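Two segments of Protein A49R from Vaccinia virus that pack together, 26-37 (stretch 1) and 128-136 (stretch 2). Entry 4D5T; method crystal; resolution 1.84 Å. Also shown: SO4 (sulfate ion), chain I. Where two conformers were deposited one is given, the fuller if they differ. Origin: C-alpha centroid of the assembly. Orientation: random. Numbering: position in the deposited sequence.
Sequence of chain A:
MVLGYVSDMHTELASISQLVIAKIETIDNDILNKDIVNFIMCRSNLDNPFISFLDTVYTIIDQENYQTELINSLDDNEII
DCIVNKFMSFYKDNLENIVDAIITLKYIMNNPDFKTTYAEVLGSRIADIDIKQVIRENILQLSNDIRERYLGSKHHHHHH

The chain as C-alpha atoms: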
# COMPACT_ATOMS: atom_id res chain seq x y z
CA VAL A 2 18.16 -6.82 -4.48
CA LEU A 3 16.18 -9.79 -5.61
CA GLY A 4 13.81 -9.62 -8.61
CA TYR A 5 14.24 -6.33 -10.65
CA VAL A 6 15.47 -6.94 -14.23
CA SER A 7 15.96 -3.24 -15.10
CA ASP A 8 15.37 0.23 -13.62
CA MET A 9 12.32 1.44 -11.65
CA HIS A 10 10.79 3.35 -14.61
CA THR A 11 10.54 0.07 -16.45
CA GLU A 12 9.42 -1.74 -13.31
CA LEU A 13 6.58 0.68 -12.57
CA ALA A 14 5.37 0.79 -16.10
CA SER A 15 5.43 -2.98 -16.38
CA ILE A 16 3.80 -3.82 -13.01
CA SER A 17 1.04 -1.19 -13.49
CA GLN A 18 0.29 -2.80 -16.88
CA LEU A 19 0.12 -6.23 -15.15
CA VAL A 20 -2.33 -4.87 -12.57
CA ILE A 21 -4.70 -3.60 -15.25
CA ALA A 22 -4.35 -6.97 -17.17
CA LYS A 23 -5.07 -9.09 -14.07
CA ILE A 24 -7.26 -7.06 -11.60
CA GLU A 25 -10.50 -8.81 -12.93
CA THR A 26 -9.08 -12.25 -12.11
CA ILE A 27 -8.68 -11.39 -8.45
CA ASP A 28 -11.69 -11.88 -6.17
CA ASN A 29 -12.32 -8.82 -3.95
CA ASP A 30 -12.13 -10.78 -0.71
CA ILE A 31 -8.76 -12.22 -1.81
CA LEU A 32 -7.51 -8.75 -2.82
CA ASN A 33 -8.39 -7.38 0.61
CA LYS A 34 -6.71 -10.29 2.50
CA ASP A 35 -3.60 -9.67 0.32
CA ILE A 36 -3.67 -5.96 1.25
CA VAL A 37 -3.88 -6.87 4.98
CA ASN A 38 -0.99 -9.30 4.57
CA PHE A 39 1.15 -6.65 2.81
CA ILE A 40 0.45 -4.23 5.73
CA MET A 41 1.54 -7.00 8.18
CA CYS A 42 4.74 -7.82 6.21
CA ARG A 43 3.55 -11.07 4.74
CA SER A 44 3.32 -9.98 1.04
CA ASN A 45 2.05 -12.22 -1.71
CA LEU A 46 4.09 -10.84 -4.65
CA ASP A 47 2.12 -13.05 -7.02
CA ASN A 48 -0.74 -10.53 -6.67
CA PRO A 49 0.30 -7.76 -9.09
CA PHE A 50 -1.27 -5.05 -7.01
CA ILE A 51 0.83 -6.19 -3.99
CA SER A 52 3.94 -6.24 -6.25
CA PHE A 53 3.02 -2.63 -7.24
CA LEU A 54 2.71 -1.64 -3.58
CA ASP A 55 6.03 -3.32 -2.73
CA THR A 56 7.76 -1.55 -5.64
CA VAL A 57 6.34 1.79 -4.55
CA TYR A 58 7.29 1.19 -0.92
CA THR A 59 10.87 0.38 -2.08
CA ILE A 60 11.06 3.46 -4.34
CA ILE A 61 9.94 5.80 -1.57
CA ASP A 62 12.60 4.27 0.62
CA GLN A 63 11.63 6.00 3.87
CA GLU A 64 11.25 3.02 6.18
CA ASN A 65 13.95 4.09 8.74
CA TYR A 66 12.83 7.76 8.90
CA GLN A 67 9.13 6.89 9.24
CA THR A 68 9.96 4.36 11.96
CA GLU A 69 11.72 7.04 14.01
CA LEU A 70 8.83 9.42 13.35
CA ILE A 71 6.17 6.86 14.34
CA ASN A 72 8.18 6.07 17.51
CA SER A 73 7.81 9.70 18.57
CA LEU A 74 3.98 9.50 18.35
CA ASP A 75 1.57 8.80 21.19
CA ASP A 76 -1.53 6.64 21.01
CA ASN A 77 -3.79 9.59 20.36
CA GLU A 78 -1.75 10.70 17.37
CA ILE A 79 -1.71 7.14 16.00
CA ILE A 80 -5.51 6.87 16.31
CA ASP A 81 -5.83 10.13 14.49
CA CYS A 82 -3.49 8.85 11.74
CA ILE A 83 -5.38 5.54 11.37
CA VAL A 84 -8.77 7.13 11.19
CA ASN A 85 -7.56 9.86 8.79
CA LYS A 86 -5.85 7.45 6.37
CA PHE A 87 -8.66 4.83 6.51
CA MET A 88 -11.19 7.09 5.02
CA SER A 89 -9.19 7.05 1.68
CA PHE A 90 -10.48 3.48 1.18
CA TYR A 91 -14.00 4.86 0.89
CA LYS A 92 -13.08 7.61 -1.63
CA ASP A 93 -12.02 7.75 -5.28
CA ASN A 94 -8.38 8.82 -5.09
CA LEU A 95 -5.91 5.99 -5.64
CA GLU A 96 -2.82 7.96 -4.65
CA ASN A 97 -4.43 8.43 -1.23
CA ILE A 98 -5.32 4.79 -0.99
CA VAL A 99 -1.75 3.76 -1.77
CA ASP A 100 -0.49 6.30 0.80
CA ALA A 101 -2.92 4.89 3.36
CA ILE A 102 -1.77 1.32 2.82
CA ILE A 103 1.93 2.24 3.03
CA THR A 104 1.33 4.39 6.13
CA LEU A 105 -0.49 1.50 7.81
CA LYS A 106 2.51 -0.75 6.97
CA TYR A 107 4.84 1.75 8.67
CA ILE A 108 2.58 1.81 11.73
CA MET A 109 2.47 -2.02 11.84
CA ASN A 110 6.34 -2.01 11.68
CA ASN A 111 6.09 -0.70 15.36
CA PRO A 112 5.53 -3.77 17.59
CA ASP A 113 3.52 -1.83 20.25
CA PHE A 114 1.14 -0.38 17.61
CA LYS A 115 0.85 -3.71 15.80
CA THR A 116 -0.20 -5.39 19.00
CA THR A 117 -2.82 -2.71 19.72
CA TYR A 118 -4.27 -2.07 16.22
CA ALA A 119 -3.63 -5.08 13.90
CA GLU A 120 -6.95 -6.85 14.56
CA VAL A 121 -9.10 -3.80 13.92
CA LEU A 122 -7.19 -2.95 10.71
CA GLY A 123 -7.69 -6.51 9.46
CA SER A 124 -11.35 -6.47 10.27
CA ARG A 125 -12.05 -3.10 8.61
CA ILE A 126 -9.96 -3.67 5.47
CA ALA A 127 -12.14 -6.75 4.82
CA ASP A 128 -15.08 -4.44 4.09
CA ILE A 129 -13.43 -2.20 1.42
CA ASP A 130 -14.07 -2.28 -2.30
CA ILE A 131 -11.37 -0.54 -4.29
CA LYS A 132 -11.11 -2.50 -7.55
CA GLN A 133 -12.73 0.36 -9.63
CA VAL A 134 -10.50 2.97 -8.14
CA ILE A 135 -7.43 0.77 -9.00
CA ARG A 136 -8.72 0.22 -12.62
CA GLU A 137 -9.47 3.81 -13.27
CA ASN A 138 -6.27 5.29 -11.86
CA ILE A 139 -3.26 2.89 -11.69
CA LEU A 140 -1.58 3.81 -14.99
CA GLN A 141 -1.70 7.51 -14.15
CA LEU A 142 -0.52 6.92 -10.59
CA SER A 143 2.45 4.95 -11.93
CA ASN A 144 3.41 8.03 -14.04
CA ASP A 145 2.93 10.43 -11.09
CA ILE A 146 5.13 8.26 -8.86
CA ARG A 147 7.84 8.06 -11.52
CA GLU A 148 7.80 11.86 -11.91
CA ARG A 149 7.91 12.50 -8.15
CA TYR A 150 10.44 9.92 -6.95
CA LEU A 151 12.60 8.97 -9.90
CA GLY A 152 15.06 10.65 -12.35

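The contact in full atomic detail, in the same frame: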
# COMPACT_ATOMS: atom_id res chain seq x y z
N THR A 26 -9.25 -10.86 -12.48
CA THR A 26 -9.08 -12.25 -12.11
C THR A 26 -8.91 -12.38 -10.61
O THR A 26 -8.84 -13.51 -10.12
CB THR A 26 -7.88 -12.86 -12.83
OG1 THR A 26 -6.66 -12.28 -12.35
CG2 THR A 26 -7.94 -12.56 -14.36
N ILE A 27 -8.84 -11.28 -9.87
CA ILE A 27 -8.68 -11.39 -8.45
C ILE A 27 -9.97 -11.05 -7.68
O ILE A 27 -10.50 -9.94 -7.75
CB ILE A 27 -7.62 -10.44 -7.97
CG1 ILE A 27 -6.37 -10.59 -8.83
CG2 ILE A 27 -7.33 -10.71 -6.51
CD1 ILE A 27 -5.37 -9.47 -8.66
N ASP A 28 -10.50 -12.04 -6.98
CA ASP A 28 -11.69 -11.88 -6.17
C ASP A 28 -11.44 -10.75 -5.14
O ASP A 28 -10.36 -10.66 -4.57
CB ASP A 28 -12.07 -13.23 -5.49
CG ASP A 28 -13.39 -13.13 -4.64
OD1 ASP A 28 -14.47 -13.34 -5.23
OD2 ASP A 28 -13.42 -12.84 -3.42
N ASN A 29 -12.44 -9.92 -4.89
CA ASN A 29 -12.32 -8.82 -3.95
C ASN A 29 -11.92 -9.24 -2.56
O ASN A 29 -11.13 -8.55 -1.93
CB ASN A 29 -13.62 -8.00 -3.90
CG ASN A 29 -13.41 -6.63 -3.31
OD1 ASN A 29 -12.58 -5.85 -3.79
ND2 ASN A 29 -14.10 -6.36 -2.22
N ASP A 30 -12.45 -10.37 -2.08
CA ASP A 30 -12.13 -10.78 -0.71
C ASP A 30 -10.67 -11.20 -0.67
O ASP A 30 -9.99 -10.98 0.34
CB ASP A 30 -13.07 -11.88 -0.19
CG ASP A 30 -14.49 -11.38 0.08
OD1 ASP A 30 -14.70 -10.18 0.43
OD2 ASP A 30 -15.42 -12.23 -0.03
N ILE A 31 -10.17 -11.80 -1.76
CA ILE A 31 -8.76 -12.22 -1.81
C ILE A 31 -7.87 -10.98 -1.91
O ILE A 31 -6.85 -10.88 -1.23
CB ILE A 31 -8.55 -13.21 -2.97
CG1 ILE A 31 -9.41 -14.50 -2.64
CG2 ILE A 31 -7.04 -13.40 -3.25
CD1 ILE A 31 -9.21 -15.72 -3.49
N LEU A 32 -8.27 -9.99 -2.71
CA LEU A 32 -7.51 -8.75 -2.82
C LEU A 32 -7.34 -8.09 -1.46
O LEU A 32 -6.23 -7.73 -1.05
CB LEU A 32 -8.18 -7.80 -3.82
CG LEU A 32 -7.59 -6.39 -3.90
CD1 LEU A 32 -6.18 -6.41 -4.44
CD2 LEU A 32 -8.49 -5.55 -4.79
N ASN A 33 -8.43 -8.01 -0.72
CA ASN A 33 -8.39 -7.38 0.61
C ASN A 33 -7.56 -8.15 1.62
O ASN A 33 -6.82 -7.55 2.40
CB ASN A 33 -9.78 -7.14 1.15
CG ASN A 33 -10.53 -6.06 0.36
OD1 ASN A 33 -9.93 -5.29 -0.41
ND2 ASN A 33 -11.83 -6.06 0.48
N LYS A 34 -7.65 -9.48 1.64
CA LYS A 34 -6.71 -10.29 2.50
C LYS A 34 -5.27 -10.04 2.12
O LYS A 34 -4.43 -9.93 2.96
CB LYS A 34 -7.01 -11.83 2.59
N ASP A 35 -4.97 -9.95 0.81
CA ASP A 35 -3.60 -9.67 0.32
C ASP A 35 -3.12 -8.30 0.76
O ASP A 35 -1.97 -8.12 1.15
CB ASP A 35 -3.54 -9.79 -1.21
CG ASP A 35 -3.60 -11.25 -1.72
OD1 ASP A 35 -3.35 -12.20 -0.92
OD2 ASP A 35 -3.83 -11.41 -2.95
N ILE A 36 -4.01 -7.30 0.74
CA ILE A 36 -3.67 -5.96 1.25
C ILE A 36 -3.32 -6.02 2.73
O ILE A 36 -2.29 -5.46 3.15
CB ILE A 36 -4.81 -4.95 0.92
CG1 ILE A 36 -4.83 -4.72 -0.59
CG2 ILE A 36 -4.56 -3.64 1.65
CD1 ILE A 36 -6.03 -3.94 -1.09
N VAL A 37 -4.14 -6.70 3.53
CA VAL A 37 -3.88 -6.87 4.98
C VAL A 37 -2.49 -7.53 5.17
O VAL A 37 -1.66 -7.06 5.96
CB VAL A 37 -4.97 -7.69 5.70
CG1 VAL A 37 -4.55 -7.98 7.16
CG2 VAL A 37 -6.27 -6.91 5.70
N ASP A 128 -13.87 -5.01 4.62
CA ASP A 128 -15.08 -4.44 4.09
C ASP A 128 -14.90 -3.44 2.93
O ASP A 128 -15.88 -2.86 2.44
CB ASP A 128 -15.89 -3.81 5.24
CG ASP A 128 -16.56 -4.86 6.11
OD1 ASP A 128 -16.65 -6.06 5.73
OD2 ASP A 128 -17.01 -4.47 7.21
N ILE A 129 -13.67 -3.19 2.50
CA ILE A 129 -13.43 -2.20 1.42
C ILE A 129 -13.69 -2.78 0.04
O ILE A 129 -13.83 -4.00 -0.15
CB ILE A 129 -12.02 -1.54 1.51
CG1 ILE A 129 -10.88 -2.49 1.03
CG2 ILE A 129 -11.79 -0.95 2.90
CD1 ILE A 129 -9.50 -1.84 0.97
N ASP A 130 -13.80 -1.89 -0.92
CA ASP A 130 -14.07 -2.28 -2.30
C ASP A 130 -13.42 -1.28 -3.24
O ASP A 130 -14.02 -0.33 -3.70
CB ASP A 130 -15.55 -2.34 -2.52
CG ASP A 130 -15.92 -2.69 -3.95
OD1 ASP A 130 -15.00 -3.18 -4.74
OD2 ASP A 130 -17.15 -2.42 -4.18
N ILE A 131 -12.18 -1.51 -3.55
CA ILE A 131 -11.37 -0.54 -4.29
C ILE A 131 -11.00 -0.93 -5.72
O ILE A 131 -10.12 -0.31 -6.34
CB ILE A 131 -10.09 -0.12 -3.50
CG1 ILE A 131 -9.09 -1.29 -3.23
CG2 ILE A 131 -10.46 0.54 -2.18
CD1 ILE A 131 -7.73 -0.84 -2.71
N LYS A 132 -11.50 -2.05 -6.22
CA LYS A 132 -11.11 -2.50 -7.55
C LYS A 132 -11.35 -1.39 -8.65
O LYS A 132 -10.52 -1.22 -9.52
CB LYS A 132 -11.81 -3.85 -7.93
CG LYS A 132 -11.19 -5.07 -7.24
CD LYS A 132 -11.93 -6.40 -7.44
CE LYS A 132 -11.76 -6.98 -8.81
NZ LYS A 132 -12.30 -8.37 -8.79
N GLN A 133 -12.48 -0.67 -8.61
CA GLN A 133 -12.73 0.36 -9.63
C GLN A 133 -11.79 1.53 -9.53
O GLN A 133 -11.32 2.04 -10.54
CB GLN A 133 -14.15 0.85 -9.56
CG GLN A 133 -14.41 2.05 -10.46
CD GLN A 133 -14.27 1.76 -11.94
OE1 GLN A 133 -14.28 0.61 -12.38
NE2 GLN A 133 -14.13 2.84 -12.73
N VAL A 134 -11.44 1.90 -8.30
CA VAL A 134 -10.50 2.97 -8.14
C VAL A 134 -9.10 2.51 -8.64
O VAL A 134 -8.37 3.32 -9.19
CB VAL A 134 -10.43 3.41 -6.67
CG1 VAL A 134 -9.60 4.63 -6.57
CG2 VAL A 134 -11.81 3.76 -6.22
N ILE A 135 -8.73 1.26 -8.45
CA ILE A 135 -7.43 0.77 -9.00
C ILE A 135 -7.50 0.86 -10.58
O ILE A 135 -6.61 1.40 -11.19
CB ILE A 135 -7.11 -0.65 -8.52
CG1 ILE A 135 -6.84 -0.63 -6.96
CG2 ILE A 135 -5.88 -1.28 -9.16
CD1 ILE A 135 -6.83 -1.97 -6.26
N ARG A 136 -8.57 0.31 -11.16
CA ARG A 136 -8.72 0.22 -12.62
C ARG A 136 -8.60 1.59 -13.25
O ARG A 136 -7.97 1.76 -14.28
CB ARG A 136 -10.20 -0.08 -13.01
CG ARG A 136 -10.59 -1.49 -13.15
CD ARG A 136 -12.03 -1.74 -13.61
NE ARG A 136 -12.39 -2.97 -12.93
CZ ARG A 136 -13.23 -3.13 -11.92
NH1 ARG A 136 -13.99 -2.15 -11.43
NH2 ARG A 136 -13.40 -4.37 -11.42
S SO4 I . -15.51 -9.22 -7.07
O1 SO4 I . -15.00 -10.38 -6.30
O2 SO4 I . -16.14 -9.58 -8.35
O3 SO4 I . -14.40 -8.33 -7.28
O4 SO4 I . -16.53 -8.53 -6.25
O HOH W 1 -11.19 -4.00 -2.53

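The contact joins one side of helix 29-37, and Ile 27 just before it, to the loop 129-131 and the first turn of helix 132-136. The two helix axes cross at 78° and come no closer than 12.7 Å, so side chains bridge the gap. The nearest CA atoms are those of Asn 29 and Asp 130, 7.0 Å apart.

Two asparagines, one helical turn apart, share one acceptor. Asn 33 ND2 donates to Ile 129 O at 2.9 Å, and Asn 29 ND2 donates to the same Ile 129 O at 3.2 Å. A loop carbonyl is thus satisfied twice by side chains.

The amide oxygens of the same pair are satisfied by water 1. The water donates to Asn 29 OD1 at 2.6 Å and to Asn 33 OD1 at 2.8 Å. Water 1 accepts from Ile 131 N at 2.9 Å. Ile 131 N lies 4.4 Å from Asn 29 OD1, too far for a direct bond, and the water fills the gap.

Lys 132 has the largest covered area of any residue here. Its side chain bends at chi3 (74°, p), and its end reaches the loop before helix 29-37, where Lys 132 NZ donates to Ile 27 O at 2.6 Å. Lys 132 NZ also donates to sulfate O3 at 2.6 Å. The sulfate, probably from the crystallisation liquor, accepts at O1 from Asn 29 N at 3.0 Å. It therefore links both stretches at the helix start. Asp 28 is the N-cap: its OD2 accepts from Asp 30 N at 3.0 Å.

Apolar contacts lie beside this polar network. Leu 32 CD2 packs on the aliphatic part of Lys 132, 3.7 Å from Lys 132 CG, and lies 4.2 Å from Ile 135 CD1. One turn on from Leu 32, Ile 36 CD1 meets Ile 131 CD1 at 3.9 Å.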